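Local coordinates for protein putative diguanylate cyclase (GGDEF) with PAS/PAC domain (Rhodopseudomonas palustris, PDB 3LIF) that probably converts two GTP molecules into cyclic di-GMP in its full-length form, of which this chain is the extracellular PDC-fold sensor domain, at residues 36-40 and 129-133; 70-74 and 84-88; 168-174 and 231-237. One frame throughout, in Å; residues are numbered along the deposited sequence.

Interaction 1 of 3, residues 36-40 and 129-133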
loop_
_atom_site.group_PDB
_atom_site.type_symbol
_atom_site.label_atom_id
_atom_site.label_comp_id
_atom_site.label_asym_id
_atom_site.label_seq_id
_atom_site.Cartn_x
_atom_site.Cartn_y
_atom_site.Cartn_z
ATOM N N ASP A 36 -4.179 9.098 4.805
ATOM C CA ASP A 36 -3.418 10.276 5.135
ATOM C C ASP A 36 -4.273 11.234 5.960
ATOM O O ASP A 36 -3.895 11.714 7.023
ATOM C CB ASP A 36 -3.007 10.975 3.880
ATOM C CG ASP A 36 -1.823 11.867 4.094
ATOM O OD1 ASP A 36 -1.409 12.008 5.298
ATOM O OD2 ASP A 36 -1.259 12.355 3.063
ATOM N N VAL A 37 -5.460 11.515 5.466
ATOM C CA VAL A 37 -6.336 12.412 6.159
ATOM C C VAL A 37 -6.517 11.925 7.609
ATOM O O VAL A 37 -6.446 12.720 8.557
ATOM C CB VAL A 37 -7.729 12.597 5.363
ATOM C CG1 VAL A 37 -8.866 12.901 6.302
ATOM C CG2 VAL A 37 -7.599 13.689 4.316
ATOM N N VAL A 38 -6.772 10.639 7.803
ATOM C CA VAL A 38 -6.995 10.213 9.174
ATOM C C VAL A 38 -5.747 10.386 10.073
ATOM O O VAL A 38 -5.851 10.829 11.233
ATOM C CB VAL A 38 -7.456 8.799 9.232
ATOM C CG1 VAL A 38 -7.249 8.267 10.615
ATOM C CG2 VAL A 38 -8.906 8.745 8.862
ATOM N N LEU A 39 -4.564 10.045 9.549
ATOM C CA LEU A 39 -3.399 10.099 10.404
ATOM C C LEU A 39 -3.281 11.551 10.767
ATOM O O LEU A 39 -3.041 11.917 11.927
ATOM C CB LEU A 39 -2.119 9.552 9.764
ATOM C CG LEU A 39 -2.084 8.017 9.585
ATOM C CD1 LEU A 39 -0.762 7.454 9.961
ATOM C CD2 LEU A 39 -3.108 7.350 10.351
ATOM N N ASP A 40 -3.532 12.393 9.783
ATOM C CA ASP A 40 -3.513 13.831 10.027
ATOM C C ASP A 40 -4.473 14.322 11.155
ATOM O O ASP A 40 -4.096 15.074 12.046
ATOM C CB ASP A 40 -3.638 14.588 8.724
ATOM C CG ASP A 40 -2.741 15.721 8.709
ATOM O OD1 ASP A 40 -2.418 16.083 9.868
ATOM O OD2 ASP A 40 -2.322 16.220 7.628
ATOM N N VAL A 129 2.890 -0.757 6.137
ATOM C CA VAL A 129 2.463 0.126 7.162
ATOM C C VAL A 129 2.681 1.528 6.668
ATOM O O VAL A 129 3.555 1.769 5.806
ATOM C CB VAL A 129 3.319 -0.179 8.421
ATOM C CG1 VAL A 129 4.076 1.042 8.945
ATOM C CG2 VAL A 129 2.504 -0.853 9.418
ATOM N N VAL A 130 1.945 2.459 7.260
ATOM C CA VAL A 130 1.909 3.832 6.785
ATOM C C VAL A 130 2.067 4.685 8.059
ATOM O O VAL A 130 1.607 4.251 9.166
ATOM C CB VAL A 130 0.509 4.007 6.120
ATOM C CG1 VAL A 130 -0.586 4.476 7.124
ATOM C CG2 VAL A 130 0.571 4.809 4.870
ATOM N N SER A 131 2.751 5.835 7.974
ATOM C CA SER A 131 3.070 6.539 9.213
ATOM C C SER A 131 3.321 8.039 9.061
ATOM O O SER A 131 3.764 8.521 8.009
ATOM C CB SER A 131 4.293 5.863 9.909
ATOM O OG SER A 131 5.537 6.189 9.277
ATOM N N ARG A 132 3.078 8.776 10.148
ATOM C CA ARG A 132 3.274 10.243 10.146
ATOM C C ARG A 132 4.013 10.742 11.388
ATOM O O ARG A 132 3.771 10.264 12.510
ATOM C CB ARG A 132 1.934 11.017 9.869
ATOM C CG ARG A 132 1.867 11.533 8.423
ATOM C CD ARG A 132 0.474 12.028 7.915
ATOM N NE ARG A 132 0.445 13.495 7.935
ATOM C CZ ARG A 132 1.564 14.158 8.148
ATOM N NH1 ARG A 132 2.684 13.434 8.304
ATOM N NH2 ARG A 132 1.583 15.476 8.177
ATOM N N ARG A 133 4.914 11.692 11.201
ATOM C CA ARG A 133 5.588 12.355 12.323
ATOM C C ARG A 133 4.679 13.155 13.261
ATOM O O ARG A 133 3.998 14.066 12.783
ATOM C CB ARG A 133 6.576 13.339 11.770
ATOM C CG ARG A 133 7.347 14.078 12.810
ATOM C CD ARG A 133 7.969 15.309 12.193
ATOM N NE ARG A 133 9.394 15.303 12.430
ATOM C CZ ARG A 133 10.037 16.212 13.152
ATOM N NH1 ARG A 133 9.336 17.225 13.696
ATOM N NH2 ARG A 133 11.358 16.074 13.325
#
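A helix-on-sheet packing contact, apolar at its centre and ionic along one flank, sets D36, L39 and D40 of helix 5-47 against V130, S131 and R132 of strand 126-135. The axes of the two short segments pass 8.8 Å apart at 41°, and the nearest CA atoms, those of L39 and R132, are separated by 6.7 Å. L39 is the apolar wedge. L39 points its CB toward the strand, and with CG anti to the carbonyl carbon (chi1 -72°) the side chain reaches across, L39 CD1 lying 4.1 Å from V130 CG1 and 4.0 Å from S131 CA. The base of the same leucine rests on the arginine, with L39 CB 4.0 Å from R132 CD.

In this PDC-type sensor fold the long N-terminal helix runs along one face of a five-stranded antiparallel sheet. Strand 126-135 lies between 141-149 and 113-119, whose backbones pair with R132 through V145 and with S131 through L113. The S131 side chain points away from helix 5-47 and meets Y100 and H104 of helix 99-106, evidence that the second face is covered too.

At the flank, R132 bends at chi3 and brings NE close to two carboxylates. D36 OD1 forms a salt bridge with R132 NE at 3.5 Å; the one from D40 OD2 to R132 NE is long, at 3.9 Å. D40 OD2 comes to the guanidinium edge near its plane, whereas D36 OD1 approaches obliquely, and both carboxylate planes stand nearly perpendicular to that group. The aspartates are one helical turn apart, as the bond from D40 N to D36 O (2.9 Å) confirms, and the arginine charge probably eases the repulsion between them.

Interaction 2 of 3, residues 70-74 and 84-88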
loop_
_atom_site.group_PDB
_atom_site.type_symbol
_atom_site.label_atom_id
_atom_site.label_comp_id
_atom_site.label_asym_id
_atom_site.label_seq_id
_atom_site.Cartn_x
_atom_site.Cartn_y
_atom_site.Cartn_z
ATOM N N LEU A 70 -7.259 0.238 6.999
ATOM C CA LEU A 70 -6.273 0.271 8.058
ATOM C C LEU A 70 -6.658 -0.799 9.019
ATOM O O LEU A 70 -7.773 -0.840 9.450
ATOM C CB LEU A 70 -6.332 1.604 8.744
ATOM C CG LEU A 70 -5.873 2.767 7.862
ATOM C CD1 LEU A 70 -5.646 3.991 8.720
ATOM C CD2 LEU A 70 -4.578 2.450 7.115
ATOM N N SER A 71 -5.783 -1.732 9.326
ATOM C CA SER A 71 -6.150 -2.775 10.285
ATOM C C SER A 71 -6.145 -2.228 11.687
ATOM O O SER A 71 -6.951 -2.608 12.472
ATOM C CB SER A 71 -5.144 -3.906 10.250
ATOM O OG SER A 71 -5.349 -4.676 9.079
ATOM N N ASP A 72 -5.190 -1.368 12.000
ATOM C CA ASP A 72 -4.991 -0.901 13.353
ATOM C C ASP A 72 -4.121 0.339 13.339
ATOM O O ASP A 72 -3.552 0.687 12.282
ATOM C CB ASP A 72 -4.392 -1.978 14.218
ATOM C CG ASP A 72 -3.118 -2.508 13.654
ATOM O OD1 ASP A 72 -2.468 -1.752 12.870
ATOM O OD2 ASP A 72 -2.781 -3.677 13.978
ATOM N N VAL A 73 -4.056 1.028 14.477
ATOM C CA VAL A 73 -3.338 2.311 14.575
ATOM C C VAL A 73 -2.579 2.432 15.906
ATOM O O VAL A 73 -3.070 2.022 16.990
ATOM C CB VAL A 73 -4.332 3.498 14.516
ATOM C CG1 VAL A 73 -3.584 4.823 14.534
ATOM C CG2 VAL A 73 -5.184 3.355 13.284
ATOM N N ALA A 74 -1.395 3.006 15.881
ATOM C CA ALA A 74 -0.767 3.107 17.151
ATOM C C ALA A 74 0.044 4.376 17.219
ATOM O O ALA A 74 0.352 4.974 16.176
ATOM C CB ALA A 74 0.045 1.857 17.502
ATOM N N TYR A 84 -0.090 4.253 22.886
ATOM C CA TYR A 84 -1.523 3.980 22.665
ATOM C C TYR A 84 -1.673 3.104 21.429
ATOM O O TYR A 84 -0.766 3.081 20.557
ATOM C CB TYR A 84 -2.290 5.270 22.407
ATOM C CG TYR A 84 -2.139 6.336 23.462
ATOM C CD1 TYR A 84 -3.006 6.392 24.560
ATOM C CD2 TYR A 84 -1.129 7.293 23.372
ATOM C CE1 TYR A 84 -2.877 7.377 25.536
ATOM C CE2 TYR A 84 -0.979 8.273 24.329
ATOM C CZ TYR A 84 -1.867 8.305 25.412
ATOM O OH TYR A 84 -1.744 9.279 26.352
ATOM N N ALA A 85 -2.832 2.441 21.332
ATOM C CA ALA A 85 -3.129 1.569 20.223
ATOM C C ALA A 85 -4.608 1.136 20.142
ATOM O O ALA A 85 -5.336 1.124 21.144
ATOM C CB ALA A 85 -2.272 0.384 20.301
ATOM N N SER A 86 -5.069 0.809 18.932
ATOM C CA SER A 86 -6.415 0.321 18.792
ATOM C C SER A 86 -6.439 -1.114 19.178
ATOM O O SER A 86 -7.461 -1.727 19.157
ATOM C CB SER A 86 -6.933 0.483 17.381
ATOM O OG SER A 86 -5.931 0.157 16.452
ATOM N N VAL A 87 -5.313 -1.675 19.551
ATOM C CA VAL A 87 -5.390 -3.061 19.964
ATOM C C VAL A 87 -5.496 -3.152 21.477
ATOM O O VAL A 87 -5.277 -2.163 22.206
ATOM C CB VAL A 87 -4.169 -3.895 19.509
ATOM C CG1 VAL A 87 -4.588 -5.329 19.351
ATOM C CG2 VAL A 87 -3.682 -3.411 18.184
ATOM N N LYS A 88 -5.822 -4.335 21.965
ATOM C CA LYS A 88 -5.707 -4.533 23.390
ATOM C C LYS A 88 -5.610 -5.989 23.632
ATOM O O LYS A 88 -6.222 -6.759 22.944
ATOM C CB LYS A 88 -6.936 -3.995 24.096
ATOM C CG LYS A 88 -8.084 -4.935 24.053
ATOM C CD LYS A 88 -9.344 -4.144 24.194
ATOM C CE LYS A 88 -10.478 -5.026 24.664
ATOM N NZ LYS A 88 -11.367 -4.060 25.344
#
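A74 and A85 form an antiparallel non-hydrogen-bonded pair with CA atoms 4.2 Å apart, and one residue further on S86 N donates to V73 O at 3.0 Å. Beside that bond, A85 CA makes a CA-H...O contact of 3.3 Å with V73 O.

The regular ladder stops here, because S86 has left the strand and a side chain takes over the pairing. V73 N donates to S86 OG at 2.9 Å, with an N-H...O angle of 159°. The serine hydroxyl can reach it because OG sits between the backbone N and the carbonyl carbon (chi1 41°). V73 is thus gripped through both its N-H and its carbonyl by the same serine. S86 OG also lies 3.5 Å from D72 CB, while the D72 carboxylate turns to other partners, the hydroxyls of T148 and T122. The alanine methyls meet on one face of the sheet, A74 CB being 3.9 Å from A85 CB.

The two strands are the arms of a beta hairpin, with 82-85 at the edge of the five-stranded sheet and 70-76 next to it. Strand 141-149 flanks 70-76 on its other side, pairing with A74 through V146; V73 meets I42 of helix 5-47, and S86 packs on L60 and A64 of helix 55-66, whose R61 donates a hydrogen bond from NH2 to S86 O.

Interaction 3 of 3, residues 168-174 and 231-237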
loop_
_atom_site.group_PDB
_atom_site.type_symbol
_atom_site.label_atom_id
_atom_site.label_comp_id
_atom_site.label_asym_id
_atom_site.label_seq_id
_atom_site.Cartn_x
_atom_site.Cartn_y
_atom_site.Cartn_z
ATOM N N SER A 168 -4.953 -10.829 -13.544
ATOM C CA SER A 168 -4.018 -10.547 -12.464
ATOM C C SER A 168 -3.906 -9.072 -12.128
ATOM O O SER A 168 -3.729 -8.239 -13.011
ATOM C CB SER A 168 -2.657 -10.986 -12.871
ATOM O OG SER A 168 -1.831 -10.890 -11.744
ATOM N N ILE A 169 -3.985 -8.725 -10.854
ATOM C CA ILE A 169 -3.726 -7.335 -10.496
ATOM C C ILE A 169 -2.703 -7.222 -9.412
ATOM O O ILE A 169 -2.747 -7.989 -8.455
ATOM C CB ILE A 169 -4.978 -6.672 -10.034
ATOM C CG1 ILE A 169 -5.981 -6.742 -11.177
ATOM C CG2 ILE A 169 -4.701 -5.257 -9.648
ATOM C CD1 ILE A 169 -7.141 -5.825 -11.024
ATOM N N SER A 170 -1.797 -6.262 -9.526
ATOM C CA SER A 170 -0.819 -6.059 -8.452
ATOM C C SER A 170 -0.743 -4.649 -7.993
ATOM O O SER A 170 -0.927 -3.690 -8.797
ATOM C CB SER A 170 0.566 -6.418 -8.914
ATOM O OG SER A 170 0.539 -7.769 -9.218
ATOM N N LEU A 171 -0.396 -4.504 -6.720
ATOM C CA LEU A 171 -0.067 -3.195 -6.216
ATOM C C LEU A 171 1.370 -3.270 -5.776
ATOM O O LEU A 171 1.702 -4.081 -4.922
ATOM C CB LEU A 171 -0.979 -2.839 -5.057
ATOM C CG LEU A 171 -0.624 -1.515 -4.376
ATOM C CD1 LEU A 171 -0.751 -0.380 -5.295
ATOM C CD2 LEU A 171 -1.429 -1.263 -3.130
ATOM N N LEU A 172 2.232 -2.460 -6.384
ATOM C CA LEU A 172 3.633 -2.481 -6.013
ATOM C C LEU A 172 4.196 -1.139 -5.582
ATOM O O LEU A 172 3.614 -0.071 -5.841
ATOM C CB LEU A 172 4.527 -3.078 -7.104
ATOM C CG LEU A 172 4.034 -4.385 -7.725
ATOM C CD1 LEU A 172 3.502 -4.109 -9.174
ATOM C CD2 LEU A 172 5.125 -5.422 -7.728
ATOM N N HIS A 173 5.329 -1.205 -4.886
ATOM C CA HIS A 173 5.969 0.012 -4.504
ATOM C C HIS A 173 6.787 0.392 -5.717
ATOM O O HIS A 173 7.316 -0.474 -6.475
ATOM C CB HIS A 173 6.883 -0.205 -3.325
ATOM C CG HIS A 173 7.460 1.053 -2.784
ATOM N ND1 HIS A 173 8.535 1.693 -3.381
ATOM C CD2 HIS A 173 7.126 1.795 -1.687
ATOM C CE1 HIS A 173 8.842 2.773 -2.668
ATOM N NE2 HIS A 173 7.982 2.874 -1.657
ATOM N N SER A 174 6.889 1.691 -5.923
ATOM C CA SER A 174 7.762 2.195 -6.938
ATOM C C SER A 174 9.130 1.471 -7.017
ATOM O O SER A 174 9.706 1.374 -8.072
ATOM C CB SER A 174 7.967 3.647 -6.654
ATOM O OG SER A 174 8.966 4.089 -7.494
ATOM N N PRO A 231 4.549 6.738 -3.933
ATOM C CA PRO A 231 5.472 5.879 -4.713
ATOM C C PRO A 231 4.955 4.416 -4.899
ATOM O O PRO A 231 5.581 3.452 -4.421
ATOM C CB PRO A 231 6.730 5.872 -3.861
ATOM C CG PRO A 231 6.204 6.007 -2.404
ATOM C CD PRO A 231 4.959 6.886 -2.516
ATOM N N LEU A 232 3.813 4.260 -5.566
ATOM C CA LEU A 232 3.219 2.941 -5.803
ATOM C C LEU A 232 3.018 2.762 -7.319
ATOM O O LEU A 232 2.967 3.743 -8.044
ATOM C CB LEU A 232 1.882 2.854 -5.072
ATOM C CG LEU A 232 2.004 3.098 -3.569
ATOM C CD1 LEU A 232 0.645 3.108 -2.868
ATOM C CD2 LEU A 232 2.881 2.009 -2.935
ATOM N N VAL A 233 2.906 1.538 -7.795
ATOM C CA VAL A 233 2.574 1.287 -9.188
ATOM C C VAL A 233 1.442 0.274 -9.189
ATOM O O VAL A 233 1.374 -0.562 -8.305
ATOM C CB VAL A 233 3.758 0.641 -9.891
ATOM C CG1 VAL A 233 3.515 0.536 -11.404
ATOM C CG2 VAL A 233 4.985 1.457 -9.614
ATOM N N VAL A 234 0.542 0.320 -10.156
ATOM C CA VAL A 234 -0.445 -0.763 -10.216
ATOM C C VAL A 234 -0.205 -1.465 -11.509
ATOM O O VAL A 234 0.239 -0.819 -12.481
ATOM C CB VAL A 234 -1.870 -0.239 -10.252
ATOM C CG1 VAL A 234 -2.269 0.280 -8.889
ATOM C CG2 VAL A 234 -1.985 0.880 -11.307
ATOM N N THR A 235 -0.483 -2.766 -11.557
ATOM C CA THR A 235 -0.419 -3.466 -12.844
ATOM C C THR A 235 -1.670 -4.310 -13.034
ATOM O O THR A 235 -2.160 -4.829 -12.052
ATOM C CB THR A 235 0.783 -4.393 -12.895
ATOM O OG1 THR A 235 0.605 -5.465 -11.950
ATOM C CG2 THR A 235 2.102 -3.634 -12.592
ATOM N N VAL A 236 -2.192 -4.423 -14.272
ATOM C CA VAL A 236 -3.271 -5.375 -14.636
ATOM C C VAL A 236 -2.760 -6.218 -15.758
ATOM O O VAL A 236 -2.235 -5.682 -16.725
ATOM C CB VAL A 236 -4.462 -4.739 -15.379
ATOM C CG1 VAL A 236 -5.733 -5.340 -14.897
ATOM C CG2 VAL A 236 -4.521 -3.285 -15.268
ATOM N N ALA A 237 -3.009 -7.518 -15.700
ATOM C CA ALA A 237 -2.588 -8.422 -16.769
ATOM C C ALA A 237 -3.660 -9.444 -17.098
ATOM O O ALA A 237 -4.488 -9.773 -16.252
ATOM C CB ALA A 237 -1.340 -9.123 -16.389
HETATM O O HOH W 1 -1.069 -7.756 -12.831
#
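L172 and T235 cross at about a right angle in the buried middle of an antiparallel strand pair, L172 CD1 lying 3.7 Å from T235 CG2. On the opposite face I169 and V236 run side by side, with 4.0 Å between I169 CG1 and V236 CG1, and L171 CD1 is equally far from V234 CG1. Paired backbone bonds link S168 with A237, S170 with T235 and L172 with V233. These are neighbouring strands of the second five-stranded antiparallel sheet of the PDC fold: I169 and V236 pack on helix 5-47, L172 and V233 on helix 195-203. The ends are nearer solvent: S168, H173 and S174 are partly exposed and P231 is exposed. A water lies 3.0 Å from T235 OG1 and donates a weak bond to S168 O. At the other end S174 N donates to P231 O at 2.7 Å. With CG anti to the backbone N (chi1 -173°), the H173 ring has P231 O over its centre, 3.4 Å from its plane, while P231 CG approaches H173 NE2 at 3.7 Å. H173 ND1 is hydrogen-bonded to D175 N. An alanine here is likely to leave P231 without its ring neighbour and D175 N without its acceptor.

Overall arrangement
Interactions 1 and 2 both involve strands of one five-stranded sheet, their centres 13 Å apart and their nearest atoms about 4 Å apart without touching. Along the chain the hairpin of interaction 2 falls between the two segments that interaction 1 brings together. Interaction 3 follows both in sequence and lies in the second sheet, its centre 21 Å from that of interaction 1 and 27 Å from that of interaction 2. The two sheets share the strand order 2-1-5-4-3, the repeated layout of a double PDC (Cache) sensor. Helix 5-47 runs past both: it supplies one side of interaction 1 and packs against residues of interactions 2 and 3, physically linking the two halves.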